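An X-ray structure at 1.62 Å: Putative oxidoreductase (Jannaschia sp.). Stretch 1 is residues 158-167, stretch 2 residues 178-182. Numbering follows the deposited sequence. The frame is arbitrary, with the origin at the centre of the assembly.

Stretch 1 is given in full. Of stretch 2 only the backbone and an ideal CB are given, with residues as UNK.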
# COMPACT_ATOMS: atom_id res chain seq x y z
N PRO A 158 -12.57 15.18 -33.08
CA PRO A 158 -13.63 14.29 -33.47
C PRO A 158 -13.69 13.03 -32.63
O PRO A 158 -12.68 12.45 -32.28
CB PRO A 158 -13.27 13.90 -34.91
CG PRO A 158 -11.98 14.39 -35.18
CD PRO A 158 -11.59 15.39 -34.15
N GLU A 159 -14.92 12.59 -32.38
CA GLU A 159 -15.21 11.39 -31.60
C GLU A 159 -14.45 10.15 -32.05
O GLU A 159 -13.96 9.35 -31.24
CB GLU A 159 -16.69 11.07 -31.70
CG GLU A 159 -17.15 9.82 -30.97
CD GLU A 159 -16.91 9.82 -29.45
OE1 GLU A 159 -16.67 10.88 -28.81
OE2 GLU A 159 -17.05 8.72 -28.89
N GLU A 160 -14.36 10.04 -33.35
CA GLU A 160 -13.71 8.88 -33.98
C GLU A 160 -12.24 8.71 -33.56
O GLU A 160 -11.64 7.66 -33.64
CB GLU A 160 -13.79 8.95 -35.49
CG GLU A 160 -15.23 8.93 -36.00
CD GLU A 160 -15.84 10.31 -36.27
OE1 GLU A 160 -15.63 11.30 -35.49
OE2 GLU A 160 -16.60 10.38 -37.29
N HIS A 161 -11.69 9.81 -33.09
CA HIS A 161 -10.28 9.82 -32.68
C HIS A 161 -10.07 9.23 -31.30
O HIS A 161 -8.91 8.89 -30.96
CB HIS A 161 -9.69 11.23 -32.76
CG HIS A 161 -9.42 11.65 -34.15
ND1 HIS A 161 -8.74 12.81 -34.46
CD2 HIS A 161 -9.64 11.02 -35.33
CE1 HIS A 161 -8.62 12.90 -35.77
NE2 HIS A 161 -9.17 11.84 -36.33
N TYR A 162 -11.14 9.04 -30.54
CA TYR A 162 -10.95 8.46 -29.20
C TYR A 162 -10.39 7.06 -29.36
O TYR A 162 -9.43 6.71 -28.72
CB TYR A 162 -12.24 8.43 -28.36
CG TYR A 162 -11.95 7.71 -27.07
CD1 TYR A 162 -11.37 8.37 -26.01
CD2 TYR A 162 -12.14 6.33 -26.96
CE1 TYR A 162 -11.04 7.69 -24.86
CE2 TYR A 162 -11.80 5.66 -25.80
CZ TYR A 162 -11.24 6.32 -24.77
OH TYR A 162 -10.88 5.63 -23.63
N ALA A 163 -11.01 6.29 -30.24
CA ALA A 163 -10.62 4.88 -30.46
C ALA A 163 -9.17 4.80 -30.90
O ALA A 163 -8.44 3.90 -30.49
CB ALA A 163 -11.51 4.20 -31.49
N ILE A 164 -8.75 5.76 -31.70
CA ILE A 164 -7.39 5.72 -32.24
C ILE A 164 -6.40 6.00 -31.08
O ILE A 164 -5.43 5.28 -30.86
CB ILE A 164 -7.21 6.70 -33.40
CG1 ILE A 164 -8.13 6.28 -34.56
CG2 ILE A 164 -5.75 6.76 -33.81
CD1 ILE A 164 -8.34 7.38 -35.64
N GLY A 165 -6.64 7.06 -30.34
CA GLY A 165 -5.76 7.40 -29.23
C GLY A 165 -5.70 6.29 -28.21
O GLY A 165 -4.66 6.01 -27.64
N ALA A 166 -6.85 5.66 -27.93
CA ALA A 166 -6.90 4.56 -26.97
C ALA A 166 -6.04 3.36 -27.44
O ALA A 166 -5.32 2.73 -26.64
CB ALA A 166 -8.34 4.12 -26.72
N ASP A 167 -6.17 3.08 -28.72
CA ASP A 167 -5.39 1.98 -29.34
C ASP A 167 -3.88 2.26 -29.20
O ASP A 167 -3.08 1.35 -28.90
CB ASP A 167 -5.76 1.79 -30.79
CG ASP A 167 -5.06 0.61 -31.40
OD1 ASP A 167 -5.46 -0.53 -31.09
OD2 ASP A 167 -4.13 0.81 -32.20
N UNK A 178 -7.93 -3.06 -19.07
CA UNK A 178 -9.07 -2.15 -19.18
C UNK A 178 -8.61 -0.74 -19.52
O UNK A 178 -7.63 -0.28 -18.99
CB UNK A 178 -9.88 -2.14 -17.88
N UNK A 179 -9.37 -0.08 -20.39
CA UNK A 179 -9.17 1.31 -20.74
C UNK A 179 -10.41 2.09 -20.37
O UNK A 179 -11.46 1.95 -20.99
CB UNK A 179 -8.85 1.47 -22.23
N UNK A 180 -10.23 2.94 -19.37
CA UNK A 180 -11.29 3.79 -18.82
C UNK A 180 -11.31 5.17 -19.47
O UNK A 180 -10.35 5.89 -19.42
CB UNK A 180 -11.12 3.94 -17.31
N UNK A 181 -12.43 5.48 -20.12
CA UNK A 181 -12.65 6.78 -20.73
C UNK A 181 -13.23 7.75 -19.73
O UNK A 181 -14.22 7.46 -19.04
CB UNK A 181 -13.57 6.66 -21.94
N UNK A 182 -12.55 8.88 -19.61
CA UNK A 182 -12.98 9.99 -18.74
C UNK A 182 -12.88 11.34 -19.47
O UNK A 182 -12.37 11.44 -20.59
CB UNK A 182 -12.13 10.02 -17.47

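Stretch 2 contains a strand that runs past the helix of stretch 1, the two axes approaching to 10.5 Å with their N-to-C directions at 141°. At that distance the gap must be filled by side chains, and stretch 1 offers three: Glu159, Tyr162 and Ala166.

At position 178, phi/psi of -136/140 is ordinary strand geometry, and the ideal CB has nothing of stretch 1 within 5.5 Å. Stretch 1 therefore sets no preference, and almost any residue would be compatible. The deposited residue is Arg178; its nearest side-chain atom, Arg178 CB, is 9.7 Å from Tyr162 OH, and the side chain is hydrogen-bonded elsewhere in the structure.

Position 179 points CA-to-CB toward the helix. Its ideal CB lies 4.8 Å from Tyr162 OH and 5.2 Å from Ala166 CB, which leaves room for a small branch, such as a methyl, beside both. Valine, threonine, isoleucine or alanine would suit both the space and the strand angles (-119/111). The residue is Thr179, with chi1 at -55° (m). Its CG2 sits 3.7 Å from Tyr162 OH and 4.3 Å from Ala166 CB, while OG1 finds its partner elsewhere. The backbone contributes too: the O of water 1 lies 2.7 Å from Tyr162 OH and donates a hydrogen bond to Thr179 O at 2.8 Å, linking helix and strand.

Position 180 points away, as alternation along a strand predicts, and its ideal CB again has no neighbour from stretch 1 within 5.5 Å. Many side chains are possible. It is His180, whose nearest side-chain atom, His180 CB, is 6.5 Å from Tyr162 OH; the closest contact is made by its backbone, C to Tyr162 OH at 4.2 Å.

Position 181 turns toward stretch 1 again, with its ideal CB 3.3 Å from Tyr162 OH. From there a side chain can run along one face of the tyrosine ring to the carboxylate of Glu159. A long cation, arginine or lysine, fits best; glutamine or methionine could follow the ring without matching the charge. The residue is Arg181, fully extended (chi1 to chi3 all t). Its CD lies over the ring face, 3.6 Å from the Tyr162 centroid, and its guanidinium stacks flat on the ring with planes at 4° and centres 4.2 Å apart. This orientation leaves the guanidinium edge to Glu159: NH1 donates to Glu159 OE2 at 2.8 Å and NH2 to Glu159 OE1 at 2.9 Å, a two-pronged salt bridge.

Position 182 points away, so stretch 1 cannot choose its residue. It is Val182, whose CG2 is 7.5 Å from Tyr162 OH.

Stretch 2 (178-182) RTHRV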
# COMPACT_ATOMS: atom_id res chain seq x y z
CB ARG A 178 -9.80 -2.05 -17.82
CG ARG A 178 -10.43 -3.30 -17.31
CD ARG A 178 -11.22 -3.10 -16.03
NE ARG A 178 -10.41 -3.07 -14.81
CZ ARG A 178 -9.89 -4.15 -14.26
NH1 ARG A 178 -10.10 -5.34 -14.80
NH2 ARG A 178 -9.17 -4.05 -13.16
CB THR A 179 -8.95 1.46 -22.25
OG1 THR A 179 -7.85 0.61 -22.62
CG2 THR A 179 -8.60 2.86 -22.61
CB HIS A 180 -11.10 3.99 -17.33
CG HIS A 180 -11.05 2.72 -16.54
ND1 HIS A 180 -12.18 1.98 -16.24
CD2 HIS A 180 -10.01 2.07 -15.96
CE1 HIS A 180 -11.83 0.93 -15.53
NE2 HIS A 180 -10.53 0.97 -15.33
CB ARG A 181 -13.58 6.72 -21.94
CG ARG A 181 -13.74 8.10 -22.65
CD ARG A 181 -14.50 7.97 -23.95
NE ARG A 181 -14.60 9.26 -24.62
CZ ARG A 181 -15.09 9.43 -25.84
NH1 ARG A 181 -15.48 8.38 -26.55
NH2 ARG A 181 -15.17 10.65 -26.38
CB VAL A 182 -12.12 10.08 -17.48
CG1 VAL A 182 -12.28 8.85 -16.56
CG2 VAL A 182 -10.63 10.29 -17.82
O HOH W 1 -12.09 3.26 -23.35
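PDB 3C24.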